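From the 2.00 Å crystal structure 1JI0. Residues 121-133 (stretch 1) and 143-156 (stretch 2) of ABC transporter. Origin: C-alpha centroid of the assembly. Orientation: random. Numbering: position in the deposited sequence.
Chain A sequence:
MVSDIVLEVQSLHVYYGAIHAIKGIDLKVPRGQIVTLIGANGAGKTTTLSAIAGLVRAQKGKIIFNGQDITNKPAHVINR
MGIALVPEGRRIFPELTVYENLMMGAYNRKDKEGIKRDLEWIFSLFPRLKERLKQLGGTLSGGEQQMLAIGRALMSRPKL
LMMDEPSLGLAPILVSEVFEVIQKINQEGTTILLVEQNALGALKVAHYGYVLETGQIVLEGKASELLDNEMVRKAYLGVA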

ATOM      1  N   TRP A 121       6.401  18.804  -3.111  1.00 53.04           N
ATOM      2  CA  TRP A 121       5.074  18.242  -3.333  1.00 51.78           C
ATOM      3  C   TRP A 121       4.597  17.540  -2.070  1.00 50.59           C
ATOM      4  O   TRP A 121       3.426  17.621  -1.715  1.00 50.60           O
ATOM      5  N   ILE A 122       5.515  16.855  -1.391  1.00 50.05           N
ATOM      6  CA  ILE A 122       5.187  16.146  -0.160  1.00 48.75           C
ATOM      7  C   ILE A 122       4.861  17.130   0.953  1.00 48.46           C
ATOM      8  O   ILE A 122       4.145  16.805   1.902  1.00 46.88           O
ATOM      9  N   PHE A 123       5.397  18.338   0.826  1.00 49.64           N
ATOM     10  CA  PHE A 123       5.162  19.390   1.804  1.00 50.67           C
ATOM     11  C   PHE A 123       3.706  19.839   1.754  1.00 50.18           C
ATOM     12  O   PHE A 123       3.071  20.042   2.793  1.00 49.64           O
ATOM     13  N   SER A 124       3.179  19.982   0.541  1.00 50.21           N
ATOM     14  CA  SER A 124       1.793  20.389   0.366  1.00 50.50           C
ATOM     15  C   SER A 124       0.859  19.249   0.767  1.00 49.96           C
ATOM     16  O   SER A 124      -0.267  19.484   1.196  1.00 49.97           O
ATOM     17  N   LEU A 125       1.332  18.014   0.633  1.00 49.51           N
ATOM     18  CA  LEU A 125       0.527  16.856   1.008  1.00 49.29           C
ATOM     19  C   LEU A 125       0.505  16.676   2.521  1.00 49.74           C
ATOM     20  O   LEU A 125      -0.501  16.248   3.091  1.00 49.80           O
ATOM     21  N   PHE A 126       1.618  17.003   3.174  1.00 49.97           N
ATOM     22  CA  PHE A 126       1.726  16.846   4.620  1.00 50.34           C
ATOM     23  C   PHE A 126       2.211  18.111   5.316  1.00 51.22           C
ATOM     24  O   PHE A 126       3.337  18.163   5.809  1.00 50.84           O
ATOM     25  N   PRO A 127       1.363  19.147   5.371  1.00 51.57           N
ATOM     26  CA  PRO A 127       1.742  20.404   6.022  1.00 51.85           C
ATOM     27  C   PRO A 127       2.316  20.183   7.424  1.00 52.49           C
ATOM     28  O   PRO A 127       3.342  20.765   7.784  1.00 52.59           O
ATOM     29  N   ARG A 128       1.647  19.338   8.203  1.00 52.89           N
ATOM     30  CA  ARG A 128       2.071  19.031   9.564  1.00 53.90           C
ATOM     31  C   ARG A 128       3.497  18.493   9.640  1.00 54.13           C
ATOM     32  O   ARG A 128       4.195  18.693  10.634  1.00 54.78           O
ATOM     33  N   LEU A 129       3.926  17.798   8.593  1.00 53.63           N
ATOM     34  CA  LEU A 129       5.271  17.243   8.567  1.00 53.15           C
ATOM     35  C   LEU A 129       6.293  18.353   8.346  1.00 53.84           C
ATOM     36  O   LEU A 129       7.328  18.385   9.004  1.00 53.87           O
ATOM     37  N   LYS A 130       5.999  19.266   7.423  1.00 54.90           N
ATOM     38  CA  LYS A 130       6.905  20.377   7.148  1.00 56.46           C
ATOM     39  C   LYS A 130       6.932  21.289   8.369  1.00 57.09           C
ATOM     40  O   LYS A 130       7.875  22.050   8.579  1.00 57.55           O
ATOM     41  N   GLU A 131       5.880  21.199   9.173  1.00 57.86           N
ATOM     42  CA  GLU A 131       5.769  21.991  10.388  1.00 58.38           C
ATOM     43  C   GLU A 131       6.766  21.467  11.416  1.00 57.60           C
ATOM     44  O   GLU A 131       7.091  22.154  12.382  1.00 57.99           O
ATOM     45  N   ARG A 132       7.256  20.251  11.199  1.00 56.11           N
ATOM     46  CA  ARG A 132       8.200  19.635  12.123  1.00 54.36           C
ATOM     47  C   ARG A 132       9.362  18.991  11.373  1.00 52.78           C
ATOM     48  O   ARG A 132       9.841  17.923  11.745  1.00 52.28           O
ATOM     49  N   LEU A 133       9.816  19.665  10.323  1.00 52.09           N
ATOM     50  CA  LEU A 133      10.905  19.177   9.483  1.00 51.68           C
ATOM     51  C   LEU A 133      12.216  18.911  10.227  1.00 51.67           C
ATOM     52  O   LEU A 133      12.840  17.870  10.039  1.00 50.78           O
ATOM     53  N   GLY A 143      -0.031   9.404  14.054  1.00 44.25           N
ATOM     54  CA  GLY A 143      -0.608   9.910  12.825  1.00 43.10           C
ATOM     55  C   GLY A 143       0.457  10.530  11.944  1.00 42.08           C
ATOM     56  O   GLY A 143       0.528  10.267  10.744  1.00 41.09           O
ATOM     57  N   GLU A 144       1.298  11.359  12.551  1.00 41.48           N
ATOM     58  CA  GLU A 144       2.368  12.033  11.828  1.00 41.14           C
ATOM     59  C   GLU A 144       3.420  11.042  11.341  1.00 38.83           C
ATOM     60  O   GLU A 144       3.935  11.171  10.232  1.00 37.92           O
ATOM     61  N   GLN A 145       3.736  10.059  12.173  1.00 37.62           N
ATOM     62  CA  GLN A 145       4.720   9.051  11.802  1.00 39.60           C
ATOM     63  C   GLN A 145       4.222   8.253  10.601  1.00 38.77           C
ATOM     64  O   GLN A 145       4.997   7.918   9.700  1.00 37.27           O
ATOM     65  N   GLN A 146       2.924   7.953  10.599  1.00 38.69           N
ATOM     66  CA  GLN A 146       2.308   7.210   9.507  1.00 39.24           C
ATOM     67  C   GLN A 146       2.469   8.036   8.241  1.00 39.42           C
ATOM     68  O   GLN A 146       2.813   7.511   7.182  1.00 38.83           O
HETATM   69  N   MSE A 147       2.229   9.338   8.366  1.00 39.87           N
HETATM   70  CA  MSE A 147       2.352  10.250   7.238  1.00 41.31           C
HETATM   71  C   MSE A 147       3.811  10.342   6.802  1.00 39.15           C
HETATM   72  O   MSE A 147       4.103  10.530   5.617  1.00 37.68           O
ATOM     73  N   LEU A 148       4.722  10.211   7.763  1.00 36.34           N
ATOM     74  CA  LEU A 148       6.153  10.269   7.467  1.00 34.25           C
ATOM     75  C   LEU A 148       6.562   9.022   6.682  1.00 32.35           C
ATOM     76  O   LEU A 148       7.293   9.113   5.696  1.00 32.77           O
ATOM     77  N   ALA A 149       6.076   7.862   7.118  1.00 31.02           N
ATOM     78  CA  ALA A 149       6.377   6.598   6.445  1.00 29.98           C
ATOM     79  C   ALA A 149       5.926   6.670   4.988  1.00 28.85           C
ATOM     80  O   ALA A 149       6.638   6.236   4.076  1.00 27.97           O
ATOM     81  N   ILE A 150       4.737   7.221   4.772  1.00 27.61           N
ATOM     82  CA  ILE A 150       4.207   7.365   3.421  1.00 26.74           C
ATOM     83  C   ILE A 150       5.058   8.354   2.620  1.00 25.63           C
ATOM     84  O   ILE A 150       5.311   8.146   1.437  1.00 25.01           O
ATOM     85  N   GLY A 151       5.491   9.433   3.264  1.00 25.27           N
ATOM     86  CA  GLY A 151       6.308  10.417   2.566  1.00 26.27           C
ATOM     87  C   GLY A 151       7.629   9.826   2.104  1.00 26.40           C
ATOM     88  O   GLY A 151       8.091  10.077   0.987  1.00 26.25           O
ATOM     89  N   ARG A 152       8.246   9.034   2.973  1.00 27.63           N
ATOM     90  CA  ARG A 152       9.521   8.397   2.652  1.00 27.77           C
ATOM     91  C   ARG A 152       9.395   7.537   1.400  1.00 27.93           C
ATOM     92  O   ARG A 152      10.245   7.588   0.508  1.00 27.88           O
ATOM     93  N   ALA A 153       8.324   6.752   1.332  1.00 27.29           N
ATOM     94  CA  ALA A 153       8.092   5.891   0.186  1.00 27.09           C
ATOM     95  C   ALA A 153       7.944   6.730  -1.083  1.00 27.20           C
ATOM     96  O   ALA A 153       8.451   6.368  -2.146  1.00 27.18           O
ATOM     97  N   LEU A 154       7.260   7.862  -0.969  1.00 27.58           N
ATOM     98  CA  LEU A 154       7.055   8.725  -2.127  1.00 27.74           C
ATOM     99  C   LEU A 154       8.360   9.272  -2.691  1.00 28.52           C
ATOM    100  O   LEU A 154       8.523   9.363  -3.904  1.00 28.45           O
HETATM  101  N   MSE A 155       9.294   9.633  -1.813  1.00 29.37           N
HETATM  102  CA  MSE A 155      10.574  10.175  -2.262  1.00 31.02           C
HETATM  103  C   MSE A 155      11.364   9.218  -3.156  1.00 31.03           C
HETATM  104  O   MSE A 155      12.333   9.621  -3.791  1.00 31.06           O
ATOM    105  N   SER A 156      10.958   7.952  -3.204  1.00 31.05           N
ATOM    106  CA  SER A 156      11.651   6.984  -4.043  1.00 31.66           C
ATOM    107  C   SER A 156      10.959   6.895  -5.397  1.00 32.33           C
ATOM    108  O   SER A 156      11.382   6.139  -6.265  1.00 32.32           O
TER

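How do the two stretches meet? Helix 121-125 runs nearly antiparallel to helix 143-154, at 156°, with the axes 10.8 Å apart at their closest. Stretch 1 continues through Phe126 into a second short helix that begins at Pro127, and together the two stretches bury 600 Å². No hydrogen bond crosses between them, so the contact rests on apolar packing with one charged pair towards the end of stretch 1.

What does Phe126 do at the break between the two helices? It leaves helical phi/psi after the first helix and occupies the N-cap position of the second; the backbone O of Phe126 accepts a hydrogen bond from Leu129 N at 2.9 Å. Its side chain, chi1 m, points toward stretch 2, and the residue as a whole has 89 Å² covered, the largest share of any residue here. Selenomethionine Met147, m at chi1 and chi2, brings its CE within 3.4 Å of Phe126 CE1, while its backbone O lies over one face of the ring. Ile150 CG2 sits at the ring edge, 4.0 Å from Phe126 CZ. Gly151 CA comes to 4.2 Å from Phe126 CE2.

What does Ile122 pack against? The CA atoms of Ile122 and Gly151 are 6.4 Å apart. Ile122, m at chi1 and t at chi2, extends its CD1 to 3.3 Å from Gly151 O, 3.8 Å from Leu154 CB and 3.4 Å from SE of selenomethionine Met155. Leu154, also m then t, points toward stretch 1 and places its CD1 4.1 Å from Trp121 CZ3 and 3.9 Å from Leu125 CD1, closing this end of the apolar contact.

How does Glu144 combine apolar packing with charge? It points toward stretch 1 and gives up 81 Å², with chi1 m and chi2 t. Beside it, Leu129 starts sideways, but its end comes nearer: chi1 lies between wells at -114°, and Leu129 CD1 reaches 3.5 Å from Glu144 O and 4.2 Å from Glu144 CB, while Leu129 CD2 lies 3.7 Å from Leu148 CA. Farther out, Glu144 OE2 forms a salt bridge with Arg132 NE at 2.9 Å. The oxygen lies over one face of the guanidinium, so charge alone links them and no N-H points at it; its modelled place is less sure. Arg132 NH1 also makes a salt bridge with Glu131 OE2 at 3.4 Å, within its own stretch.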

ATOM      1  CB  TRP A 121       5.084  17.252  -4.502  1.00 52.11           C
ATOM      2  CG  TRP A 121       3.776  16.522  -4.665  1.00 53.12           C
ATOM      3  CD1 TRP A 121       2.523  17.074  -4.700  1.00 53.25           C
ATOM      4  CD2 TRP A 121       3.592  15.106  -4.787  1.00 52.91           C
ATOM      5  NE1 TRP A 121       1.572  16.088  -4.833  1.00 52.83           N
ATOM      6  CE2 TRP A 121       2.199  14.872  -4.888  1.00 52.62           C
ATOM      7  CE3 TRP A 121       4.466  14.010  -4.821  1.00 52.75           C
ATOM      8  CZ2 TRP A 121       1.665  13.588  -5.018  1.00 52.52           C
ATOM      9  CZ3 TRP A 121       3.932  12.732  -4.951  1.00 52.17           C
ATOM     10  CH2 TRP A 121       2.543  12.533  -5.048  1.00 52.61           C
ATOM     11  CB  ILE A 122       6.355  15.236   0.281  1.00 48.81           C
ATOM     12  CG1 ILE A 122       6.436  14.029  -0.655  1.00 48.54           C
ATOM     13  CG2 ILE A 122       6.164  14.783   1.723  1.00 48.51           C
ATOM     14  CD1 ILE A 122       7.549  13.077  -0.326  1.00 49.94           C
ATOM     15  CB  PHE A 123       6.096  20.569   1.527  1.00 51.88           C
ATOM     16  CG  PHE A 123       7.517  20.327   1.956  1.00 53.15           C
ATOM     17  CD1 PHE A 123       8.569  21.001   1.341  1.00 53.78           C
ATOM     18  CD2 PHE A 123       7.804  19.435   2.992  1.00 53.64           C
ATOM     19  CE1 PHE A 123       9.887  20.791   1.747  1.00 54.05           C
ATOM     20  CE2 PHE A 123       9.117  19.220   3.406  1.00 54.43           C
ATOM     21  CZ  PHE A 123      10.162  19.900   2.780  1.00 54.15           C
ATOM     22  CB  SER A 124       1.536  20.800  -1.086  1.00 51.17           C
ATOM     23  OG  SER A 124       1.845  19.748  -1.977  1.00 53.67           O
ATOM     24  CB  LEU A 125       1.083  15.578   0.371  1.00 48.40           C
ATOM     25  CG  LEU A 125       1.009  15.421  -1.146  1.00 48.22           C
ATOM     26  CD1 LEU A 125       1.777  14.179  -1.566  1.00 47.94           C
ATOM     27  CD2 LEU A 125      -0.444  15.328  -1.579  1.00 48.81           C
ATOM     28  CB  PHE A 126       2.690  15.706   4.950  1.00 50.44           C
ATOM     29  CG  PHE A 126       2.325  14.400   4.316  1.00 50.08           C
ATOM     30  CD1 PHE A 126       1.189  13.711   4.719  1.00 49.92           C
ATOM     31  CD2 PHE A 126       3.122  13.856   3.316  1.00 49.41           C
ATOM     32  CE1 PHE A 126       0.853  12.495   4.135  1.00 50.35           C
ATOM     33  CE2 PHE A 126       2.793  12.643   2.726  1.00 49.81           C
ATOM     34  CZ  PHE A 126       1.658  11.962   3.138  1.00 49.51           C
ATOM     35  CB  PRO A 127       0.426  21.177   6.048  1.00 51.12           C
ATOM     36  CG  PRO A 127      -0.229  20.730   4.778  1.00 50.56           C
ATOM     37  CD  PRO A 127       0.004  19.237   4.809  1.00 50.86           C
ATOM     38  CB  ARG A 128       1.118  18.013  10.190  1.00 55.31           C
ATOM     39  CG  ARG A 128      -0.276  18.542  10.462  1.00 57.06           C
ATOM     40  CD  ARG A 128      -0.220  19.756  11.368  1.00 59.72           C
ATOM     41  NE  ARG A 128      -1.494  20.001  12.039  1.00 61.89           N
ATOM     42  CZ  ARG A 128      -2.050  19.163  12.909  1.00 62.57           C
ATOM     43  NH1 ARG A 128      -1.443  18.020  13.212  1.00 62.43           N
ATOM     44  NH2 ARG A 128      -3.208  19.472  13.484  1.00 62.59           N
ATOM     45  CB  LEU A 129       5.382  16.178   7.469  1.00 50.64           C
ATOM     46  CG  LEU A 129       5.623  14.733   7.920  1.00 49.43           C
ATOM     47  CD1 LEU A 129       4.699  14.365   9.061  1.00 47.48           C
ATOM     48  CD2 LEU A 129       5.420  13.799   6.738  1.00 48.11           C
ATOM     49  CB  LYS A 130       6.437  21.164   5.924  1.00 56.41           C
ATOM     50  CG  LYS A 130       7.281  22.395   5.626  1.00 57.14           C
ATOM     51  CD  LYS A 130       6.867  23.048   4.321  1.00 57.15           C
ATOM     52  CE  LYS A 130       7.738  24.251   3.999  1.00 57.79           C
ATOM     53  NZ  LYS A 130       7.395  24.860   2.682  1.00 57.11           N
ATOM     54  CB  GLU A 131       4.339  21.895  10.944  1.00 60.75           C
ATOM     55  CG  GLU A 131       4.155  22.450  12.356  1.00 63.00           C
ATOM     56  CD  GLU A 131       2.702  22.428  12.828  1.00 64.97           C
ATOM     57  OE1 GLU A 131       2.450  22.810  13.992  1.00 66.04           O
ATOM     58  OE2 GLU A 131       1.812  22.036  12.040  1.00 65.35           O
ATOM     59  CB  ARG A 132       7.474  18.588  12.966  1.00 55.15           C
ATOM     60  CG  ARG A 132       6.202  19.107  13.621  1.00 56.32           C
ATOM     61  CD  ARG A 132       5.448  17.994  14.338  1.00 58.30           C
ATOM     62  NE  ARG A 132       4.217  18.471  14.965  1.00 59.88           N
ATOM     63  CZ  ARG A 132       3.173  18.961  14.301  1.00 60.85           C
ATOM     64  NH1 ARG A 132       3.200  19.043  12.976  1.00 61.02           N
ATOM     65  NH2 ARG A 132       2.098  19.366  14.962  1.00 61.55           N
ATOM     66  CB  LEU A 133      11.147  20.171   8.343  1.00 51.69           C
ATOM     67  CG  LEU A 133      12.078  19.762   7.205  1.00 51.77           C
ATOM     68  CD1 LEU A 133      11.562  18.495   6.531  1.00 52.73           C
ATOM     69  CD2 LEU A 133      12.155  20.889   6.201  1.00 51.98           C
ATOM     70  CB  GLU A 144       3.007  13.083  12.733  1.00 43.35           C
ATOM     71  CG  GLU A 144       2.007  14.117  13.221  1.00 47.43           C
ATOM     72  CD  GLU A 144       2.599  15.076  14.228  1.00 49.28           C
ATOM     73  OE1 GLU A 144       2.969  14.626  15.336  1.00 49.59           O
ATOM     74  OE2 GLU A 144       2.693  16.277  13.901  1.00 51.11           O
ATOM     75  CB  GLN A 145       4.988   8.111  12.975  1.00 40.16           C
ATOM     76  CG  GLN A 145       5.707   8.774  14.137  1.00 42.94           C
ATOM     77  CD  GLN A 145       6.139   7.775  15.185  1.00 45.02           C
ATOM     78  OE1 GLN A 145       5.309   7.137  15.824  1.00 46.96           O
ATOM     79  NE2 GLN A 145       7.448   7.627  15.361  1.00 47.10           N
ATOM     80  CB  GLN A 146       0.818   6.971   9.794  1.00 39.62           C
ATOM     81  CG  GLN A 146       0.059   6.270   8.672  1.00 39.37           C
ATOM     82  CD  GLN A 146       0.643   4.911   8.325  1.00 39.03           C
ATOM     83  OE1 GLN A 146       0.825   4.059   9.196  1.00 38.89           O
ATOM     84  NE2 GLN A 146       0.934   4.701   7.047  1.00 38.74           N
HETATM   85  CB  MSE A 147       1.832  11.639   7.621  1.00 47.71           C
HETATM   86  CG  MSE A 147       0.379  11.648   8.091  1.00 56.56           C
HETATM   87 SE   MSE A 147      -0.900  10.996   6.754  1.00 70.66          SE
HETATM   88  CE  MSE A 147      -1.768  12.679   6.303  1.00 65.85           C
ATOM     89  CB  LEU A 148       6.966  10.371   8.767  1.00 33.85           C
ATOM     90  CG  LEU A 148       8.498  10.464   8.633  1.00 32.52           C
ATOM     91  CD1 LEU A 148       8.852  11.493   7.591  1.00 31.62           C
ATOM     92  CD2 LEU A 148       9.128  10.834   9.969  1.00 32.27           C
ATOM     93  CB  ALA A 149       5.675   5.447   7.155  1.00 28.87           C
ATOM     94  CB  ILE A 150       2.736   7.869   3.446  1.00 27.02           C
ATOM     95  CG1 ILE A 150       1.831   6.803   4.068  1.00 28.86           C
ATOM     96  CG2 ILE A 150       2.271   8.207   2.038  1.00 25.76           C
ATOM     97  CD1 ILE A 150       0.409   7.261   4.269  1.00 29.79           C
ATOM     98  CB  ARG A 152       9.985   7.536   3.831  1.00 28.74           C
ATOM     99  CG  ARG A 152      11.308   6.805   3.592  1.00 30.47           C
ATOM    100  CD  ARG A 152      11.814   6.195   4.886  1.00 34.05           C
ATOM    101  NE  ARG A 152      10.906   5.188   5.424  1.00 36.39           N
ATOM    102  CZ  ARG A 152      10.993   4.683   6.652  1.00 38.06           C
ATOM    103  NH1 ARG A 152      11.951   5.099   7.474  1.00 38.39           N
ATOM    104  NH2 ARG A 152      10.139   3.750   7.055  1.00 36.85           N
ATOM    105  CB  ALA A 153       6.835   5.043   0.417  1.00 27.16           C
ATOM    106  CB  LEU A 154       6.127   9.890  -1.768  1.00 28.22           C
ATOM    107  CG  LEU A 154       4.635   9.575  -1.633  1.00 27.93           C
ATOM    108  CD1 LEU A 154       3.869  10.854  -1.307  1.00 28.04           C
ATOM    109  CD2 LEU A 154       4.129   8.978  -2.927  1.00 27.52           C
HETATM  110  CB  MSE A 155      11.427  10.586  -1.058  1.00 32.20           C
HETATM  111  CG  MSE A 155      10.920  11.825  -0.331  1.00 34.83           C
HETATM  112 SE   MSE A 155      10.704  13.361  -1.507  1.00 38.37          SE
HETATM  113  CE  MSE A 155      12.356  13.247  -2.495  1.00 38.13           C
ATOM    114  CB  SER A 156      11.665   5.602  -3.383  1.00 31.79           C
ATOM    115  OG  SER A 156      10.418   4.946  -3.533  1.00 31.11           O
TER